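Local structure of calcium homeostasis modulator protein 5 (Homo sapiens, 7D60) at the interface of chains A and B. The protein assembles into undecameric, cone-shaped large-pore membrane channels with cation channel activity, whose gating and conductance are probably regulated by membrane lipids. Coordinates in Å, arbitrary orientation; residue numbers count along the deposited sequence, not the author numbering. Chains: chain A/B, Calcium homeostasis modulator protein 5.

Contact 1: the interface of chains A and B. Residues chain A 226, 229-230, 257, 262; chain B 242, 245-246.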
# COMPACT_ATOMS: atom_id res chain seq x y z
N LEU A 226 -27.18 -41.46 5.15
CA LEU A 226 -27.11 -42.45 4.09
C LEU A 226 -25.85 -42.28 3.25
O LEU A 226 -25.35 -43.27 2.71
CB LEU A 226 -28.35 -42.36 3.20
CG LEU A 226 -28.73 -43.51 2.29
CD1 LEU A 226 -28.76 -44.80 3.06
CD2 LEU A 226 -30.09 -43.22 1.73
N THR A 229 -23.09 -44.01 5.36
CA THR A 229 -23.16 -45.46 5.41
C THR A 229 -22.72 -46.08 4.09
O THR A 229 -22.07 -47.13 4.08
CB THR A 229 -24.58 -45.90 5.76
OG1 THR A 229 -24.98 -45.23 6.96
CG2 THR A 229 -24.66 -47.39 6.00
N PHE A 230 -23.06 -45.44 2.97
CA PHE A 230 -22.60 -45.90 1.67
C PHE A 230 -21.09 -45.77 1.54
O PHE A 230 -20.43 -46.65 0.99
CB PHE A 230 -23.28 -45.12 0.55
CG PHE A 230 -24.69 -45.54 0.26
CD1 PHE A 230 -25.24 -46.65 0.88
CD2 PHE A 230 -25.46 -44.83 -0.63
CE1 PHE A 230 -26.52 -47.03 0.60
CE2 PHE A 230 -26.74 -45.21 -0.90
CZ PHE A 230 -27.28 -46.31 -0.29
N PRO A 257 -27.87 -56.21 1.71
CA PRO A 257 -29.31 -56.41 1.52
C PRO A 257 -29.62 -57.03 0.17
O PRO A 257 -28.91 -56.83 -0.81
CB PRO A 257 -29.89 -54.99 1.63
CG PRO A 257 -28.74 -54.08 1.59
CD PRO A 257 -27.55 -54.82 2.07
N TRP A 262 -33.73 -53.88 -1.67
CA TRP A 262 -33.28 -52.65 -2.32
C TRP A 262 -34.42 -51.99 -3.08
O TRP A 262 -34.53 -50.76 -3.09
CB TRP A 262 -32.14 -52.95 -3.28
CG TRP A 262 -30.75 -53.00 -2.72
CD1 TRP A 262 -29.94 -54.08 -2.69
CD2 TRP A 262 -30.00 -51.92 -2.16
NE1 TRP A 262 -28.74 -53.76 -2.14
CE2 TRP A 262 -28.75 -52.44 -1.80
CE3 TRP A 262 -30.27 -50.58 -1.92
CZ2 TRP A 262 -27.76 -51.65 -1.22
CZ3 TRP A 262 -29.29 -49.81 -1.34
CH2 TRP A 262 -28.05 -50.35 -1.00
N LEU B 242 -31.07 -47.21 9.73
CA LEU B 242 -30.02 -47.62 8.81
C LEU B 242 -29.28 -48.86 9.26
O LEU B 242 -28.80 -49.62 8.42
CB LEU B 242 -29.04 -46.48 8.60
CG LEU B 242 -29.59 -45.36 7.74
CD1 LEU B 242 -28.59 -44.26 7.60
CD2 LEU B 242 -29.96 -45.90 6.39
N PHE B 245 -31.42 -51.95 8.37
CA PHE B 245 -31.61 -52.21 6.95
C PHE B 245 -30.44 -52.98 6.37
O PHE B 245 -30.64 -53.95 5.63
CB PHE B 245 -31.81 -50.90 6.20
CG PHE B 245 -31.98 -51.07 4.72
CD1 PHE B 245 -33.09 -51.72 4.20
CD2 PHE B 245 -31.03 -50.59 3.84
CE1 PHE B 245 -33.24 -51.89 2.85
CE2 PHE B 245 -31.18 -50.75 2.48
CZ PHE B 245 -32.29 -51.40 1.99
N PHE B 246 -29.21 -52.57 6.70
CA PHE B 246 -28.04 -53.22 6.14
C PHE B 246 -27.73 -54.54 6.82
O PHE B 246 -27.25 -55.48 6.17
CB PHE B 246 -26.84 -52.29 6.24
CG PHE B 246 -26.76 -51.31 5.14
CD1 PHE B 246 -26.11 -51.63 3.96
CD2 PHE B 246 -27.35 -50.07 5.26
CE1 PHE B 246 -26.04 -50.74 2.93
CE2 PHE B 246 -27.28 -49.16 4.23
CZ PHE B 246 -26.62 -49.50 3.06
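B:Phe246 and A:Phe230 meet edge to edge where the C-terminal end of helix 209-246 of chain B leans on the middle of the same helix in chain A. Aromatic contact comes first: CZ of B:Phe246 lies 3.5 Å from CE1 of A:Phe230, each atom at the rim and in the plane of the other ring, and the two rings are turned nearly perpendicular, about 78° apart. CG of B:Phe246 sits anti to its carbonyl carbon (chi1 -83°), which tips the ring back toward the preceding turn of its own helix, with the carbonyl O of B:Leu242 at its edge, while its far rim meets chain A.

Aliphatic groups flank this ring on opposite sides of its plane. On one side the methyl CG2 of A:Thr229 rests over the rim, 3.6 Å from CE2 of B:Phe246. On the other, beyond the opposite edge, the pyrrolidine CD of A:Pro257 lies 4.0 Å from CD1 of B:Phe246. Hemmed in by methyl, proline and A:Phe230, the ring is probably restricted in its movement, and B:Phe246 alone hides 60 Å² against chain A.

A second, mainly aliphatic contact lies one turn back along the chain B helix. A:Leu226 and B:Leu242 cross at about a right angle, with methyl CD1 of the former 3.7 Å from methyl CD2 of the latter. The other methyl of B:Leu242, CD1, lies beside the hydroxyl OG1 of A:Thr229 at 3.8 Å, so A:Thr229 links both hydrophobic clusters.

Packing within chain A shapes the receiving surface. A:Leu226 CG lies over the rim of one face of the A:Phe230 ring, whose CE1 also lies at the edge of the A:Trp262 indole, in its plane. B:Phe245 borders this group more loosely, its CE2 4.4 Å from CZ3 of A:Trp262. On the same face of the indole as B:Phe245, the loop residue A:Pro257 sets its CG 3.5 Å above the ring plane, offset toward its rim.

Contact 2: the interface of chains A and B. Residues chain A 207-209; chain B 78-79, 86, 263, 266.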
# COMPACT_ATOMS: atom_id res chain seq x y z
N VAL A 207 -50.78 -33.66 7.90
CA VAL A 207 -50.23 -33.37 9.21
C VAL A 207 -50.33 -31.87 9.46
O VAL A 207 -50.50 -31.07 8.54
CB VAL A 207 -48.77 -33.85 9.34
CG1 VAL A 207 -48.69 -35.33 9.12
CG2 VAL A 207 -47.89 -33.14 8.35
N SER A 208 -50.24 -31.49 10.73
CA SER A 208 -50.30 -30.09 11.11
C SER A 208 -48.91 -29.47 11.00
O SER A 208 -47.99 -30.07 10.45
CB SER A 208 -50.88 -29.95 12.51
OG SER A 208 -52.29 -30.02 12.46
N TYR A 209 -48.74 -28.26 11.52
CA TYR A 209 -47.50 -27.52 11.29
C TYR A 209 -46.34 -28.11 12.07
O TYR A 209 -45.20 -28.08 11.59
CB TYR A 209 -47.69 -26.05 11.66
CG TYR A 209 -46.42 -25.25 11.54
CD1 TYR A 209 -45.95 -24.87 10.29
CD2 TYR A 209 -45.67 -24.90 12.66
CE1 TYR A 209 -44.78 -24.15 10.15
CE2 TYR A 209 -44.49 -24.20 12.53
CZ TYR A 209 -44.06 -23.82 11.28
OH TYR A 209 -42.89 -23.10 11.15
N THR B 78 -51.76 -24.75 7.81
CA THR B 78 -51.24 -26.06 7.45
C THR B 78 -52.05 -27.16 8.12
O THR B 78 -52.15 -27.21 9.35
CB THR B 78 -49.77 -26.18 7.85
OG1 THR B 78 -49.03 -25.11 7.25
CG2 THR B 78 -49.20 -27.49 7.38
N GLY B 79 -52.64 -28.03 7.32
CA GLY B 79 -53.48 -29.08 7.85
C GLY B 79 -54.87 -28.63 8.23
O GLY B 79 -55.47 -29.20 9.15
N LYS B 86 -60.38 -26.80 14.75
CA LYS B 86 -59.23 -26.39 15.54
C LYS B 86 -58.74 -25.00 15.16
O LYS B 86 -57.82 -24.48 15.80
CB LYS B 86 -58.09 -27.40 15.38
CG LYS B 86 -57.34 -27.30 14.07
CD LYS B 86 -56.40 -28.48 13.90
CE LYS B 86 -56.21 -28.82 12.43
NZ LYS B 86 -55.26 -29.95 12.25
N GLU B 263 -51.54 -33.13 16.98
CA GLU B 263 -52.53 -32.18 16.49
C GLU B 263 -53.07 -31.28 17.59
O GLU B 263 -53.51 -30.17 17.31
CB GLU B 263 -53.69 -32.92 15.82
CG GLU B 263 -53.28 -33.79 14.64
CD GLU B 263 -52.60 -33.02 13.52
OE1 GLU B 263 -53.29 -32.28 12.80
OE2 GLU B 263 -51.37 -33.17 13.36
N SER B 266 -50.83 -28.14 18.16
CA SER B 266 -50.73 -27.23 17.03
C SER B 266 -51.92 -26.29 16.92
O SER B 266 -52.12 -25.67 15.88
CB SER B 266 -50.57 -28.02 15.73
OG SER B 266 -49.25 -28.49 15.58
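A:Ser208 reaches across to B:Glu263 in this cytoplasmic subunit contact of the CALHM channel, where the loop between helices 168-203 and 209-246 of chain A inserts against chain B. The hydroxyl OG stands beside the serine's own backbone N, anti to the carbonyl carbon (chi1 -81°), and in that setting donates a hydrogen bond to the carboxylate OE1 of B:Glu263 at 2.5 Å. It comes at the carboxylate from above, 43° out of its plane. The glutamate chain is bent at chi2 (-59°), and its carboxylate lies alongside the serine: CD of B:Glu263 is 3.7 Å from CB of A:Ser208, and OE2 receives a weak bond from the backbone N of A:Ser208.

From another direction the extended chain of B:Lys86, poorly ordered in the map, is modelled with its ammonium NZ 3.0 Å from OG of A:Ser208, as a further hydrogen bond. NZ is also placed 3.1 Å from OE1 of B:Glu263, as a salt bridge within chain B; both links are less certain than the serine-glutamate bond. With an alanine at B:Glu263, the A:Ser208 hydroxyl would probably lose its acceptor and the B:Lys86 ammonium its carboxylate mate.

Beside the polar group, CB of B:Ser266 packs on CB of A:Ser208 at 3.8 Å. B:Thr78 borders the same loop, its methyl CG2 4.0 Å from the carbonyl O of A:Val207.

The centres of contact 1 and contact 2 lie about 32 Å apart within one subunit boundary. Helix 209-246 joins them: chain A offers its first residue to contact 2 and its middle to contact 1, where the far end of the equivalent chain B helix docks. The short helix 259-264 also serves both, through A:Trp262 in contact 1 and B:Glu263 in contact 2, so each copy can use it toward either neighbour. Pairing an apolar contact with a polar one along this length may help hold neighbouring subunits in register at two separated places, repeated round the undecamer.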